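Local atomic coordinates of nitrogen regulatory PII-like protein (Bacillus subtilis subsp. subtilis, PDB entry 4R25), a protein that belongs to the PII family of nitrogen regulators and is required for full induction of the nrgAB operon when ammonium is limiting. Residues A[7-12]-A[60-65]. Numbering follows the deposited sequence.
Sequences EIVTRP and RLKIEI. With ZN (zinc ion), chain E.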
# COMPACT_ATOMS: atom_id res chain seq x y z
N GLU A 7 -8.39 3.73 0.09
CA GLU A 7 -7.14 4.42 0.38
C GLU A 7 -7.31 5.93 0.21
O GLU A 7 -7.47 6.42 -0.90
CB GLU A 7 -6.07 3.90 -0.55
CG GLU A 7 -4.66 4.25 -0.17
CD GLU A 7 -3.66 3.39 -0.92
OE1 GLU A 7 -3.01 3.88 -1.87
OE2 GLU A 7 -3.54 2.20 -0.56
N ILE A 8 -7.28 6.66 1.32
CA ILE A 8 -7.38 8.10 1.28
C ILE A 8 -6.00 8.73 1.44
O ILE A 8 -5.32 8.49 2.44
CB ILE A 8 -8.31 8.64 2.38
CG1 ILE A 8 -9.63 7.86 2.40
CG2 ILE A 8 -8.56 10.12 2.19
CD1 ILE A 8 -10.51 8.16 3.60
N VAL A 9 -5.58 9.52 0.46
CA VAL A 9 -4.29 10.20 0.55
C VAL A 9 -4.51 11.71 0.58
O VAL A 9 -4.86 12.32 -0.42
CB VAL A 9 -3.37 9.82 -0.62
CG1 VAL A 9 -2.13 10.68 -0.62
CG2 VAL A 9 -3.01 8.34 -0.55
N THR A 10 -4.29 12.32 1.74
CA THR A 10 -4.77 13.67 1.95
C THR A 10 -3.90 14.54 2.88
O THR A 10 -2.82 14.14 3.31
CB THR A 10 -6.25 13.63 2.41
OG1 THR A 10 -6.72 14.96 2.69
CG2 THR A 10 -6.41 12.76 3.65
N ARG A 11 -4.38 15.75 3.12
CA ARG A 11 -3.75 16.74 3.99
C ARG A 11 -3.90 16.33 5.45
O ARG A 11 -4.97 15.87 5.86
CB ARG A 11 -4.41 18.10 3.72
CG ARG A 11 -4.16 19.23 4.70
CD ARG A 11 -5.14 20.40 4.44
NE ARG A 11 -5.08 20.94 3.07
CZ ARG A 11 -6.10 20.95 2.22
NH1 ARG A 11 -7.28 20.44 2.58
NH2 ARG A 11 -5.96 21.46 1.00
N PRO A 12 -2.83 16.49 6.25
CA PRO A 12 -2.74 16.05 7.65
C PRO A 12 -3.82 16.59 8.62
O PRO A 12 -3.96 16.03 9.71
CB PRO A 12 -1.36 16.57 8.08
CG PRO A 12 -0.56 16.59 6.80
CD PRO A 12 -1.54 16.99 5.73
N ARG A 60 1.66 14.28 3.45
CA ARG A 60 0.41 13.60 3.18
C ARG A 60 0.11 12.57 4.26
O ARG A 60 1.01 11.98 4.86
CB ARG A 60 0.45 12.96 1.80
CG ARG A 60 0.65 13.94 0.64
CD ARG A 60 -0.65 14.60 0.19
NE ARG A 60 -1.00 15.76 1.00
CZ ARG A 60 -1.68 16.81 0.54
NH1 ARG A 60 -2.08 16.84 -0.72
NH2 ARG A 60 -1.96 17.83 1.34
N LEU A 61 -1.18 12.38 4.51
CA LEU A 61 -1.64 11.37 5.44
C LEU A 61 -2.28 10.26 4.62
O LEU A 61 -3.20 10.51 3.85
CB LEU A 61 -2.67 11.98 6.39
CG LEU A 61 -3.41 11.04 7.34
CD1 LEU A 61 -2.47 10.38 8.34
CD2 LEU A 61 -4.51 11.82 8.04
N LYS A 62 -1.79 9.04 4.78
CA LYS A 62 -2.38 7.92 4.05
C LYS A 62 -3.26 7.13 5.02
O LYS A 62 -2.78 6.68 6.07
CB LYS A 62 -1.29 7.02 3.49
CG LYS A 62 -1.75 6.00 2.45
CD LYS A 62 -0.55 5.15 2.03
CE LYS A 62 -0.87 4.25 0.85
NZ LYS A 62 0.36 3.49 0.46
N ILE A 63 -4.54 7.00 4.68
CA ILE A 63 -5.50 6.29 5.52
C ILE A 63 -6.07 5.10 4.77
O ILE A 63 -6.64 5.24 3.69
CB ILE A 63 -6.66 7.20 5.91
CG1 ILE A 63 -6.16 8.40 6.73
CG2 ILE A 63 -7.72 6.40 6.66
CD1 ILE A 63 -7.13 9.53 6.81
N GLU A 64 -5.97 3.93 5.37
CA GLU A 64 -6.51 2.72 4.77
C GLU A 64 -7.68 2.11 5.57
O GLU A 64 -7.61 1.92 6.78
CB GLU A 64 -5.40 1.70 4.56
CG GLU A 64 -4.35 2.17 3.56
CD GLU A 64 -3.25 1.16 3.33
OE1 GLU A 64 -3.01 0.31 4.22
OE2 GLU A 64 -2.63 1.20 2.25
N ILE A 65 -8.75 1.81 4.85
CA ILE A 65 -9.94 1.26 5.43
C ILE A 65 -10.35 0.07 4.58
O ILE A 65 -10.41 0.17 3.36
CB ILE A 65 -11.07 2.30 5.43
CG1 ILE A 65 -10.55 3.63 5.96
CG2 ILE A 65 -12.25 1.82 6.25
CD1 ILE A 65 -11.38 4.82 5.56
ZN ZN E . -1.69 0.48 0.24
O HOH W 1 0.80 0.66 0.88
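R60 lays its guanidinium over the peptide joining T10 to R11, where strand 4-10 ends beside strand 51-67. Bends at chi2 (-83°) and chi3 (84°) fold the chain back; T10 C and R11 N lie 3.5 Å above the guanidinium plane, nearer its edge than its centre, while R60 NH2 lies 3.4 Å from R11 CB. An alanine here would remove the guanidinium, and would probably leave G89 O without its weak bond from NH2 and one face of the T10-R11 peptide without its flat partner. Antiparallel pairing continues: T10 and L61, then I8 and I63, exchange two backbone hydrogen bonds each. Their side chains belong to the sheet face that packs on the helices, as in a ferredoxin-like fold. I8 places CD1 4.0 Å from I65 CD1 and packs on helix 72-83; L61 meets helix 15-25. On the other face, E7 and E64 lie side by side, their carboxylate planes 24° apart. E64 OE2 binds zinc at 2.3 Å and E7 OE2 at 2.6 Å, with K5 and a water also ligating. K62 NZ donates to that water and forms a salt bridge with E64 of the second subunit, as E64 OE1 does with K62 NZ of the third, round the trimer. The chemistry thus divides: mostly aliphatic toward the helices, largely charged, with V9 among the carboxylates and lysine, toward the trimer interface, where zinc and the K62 ammonium would probably offset carboxylate repulsion.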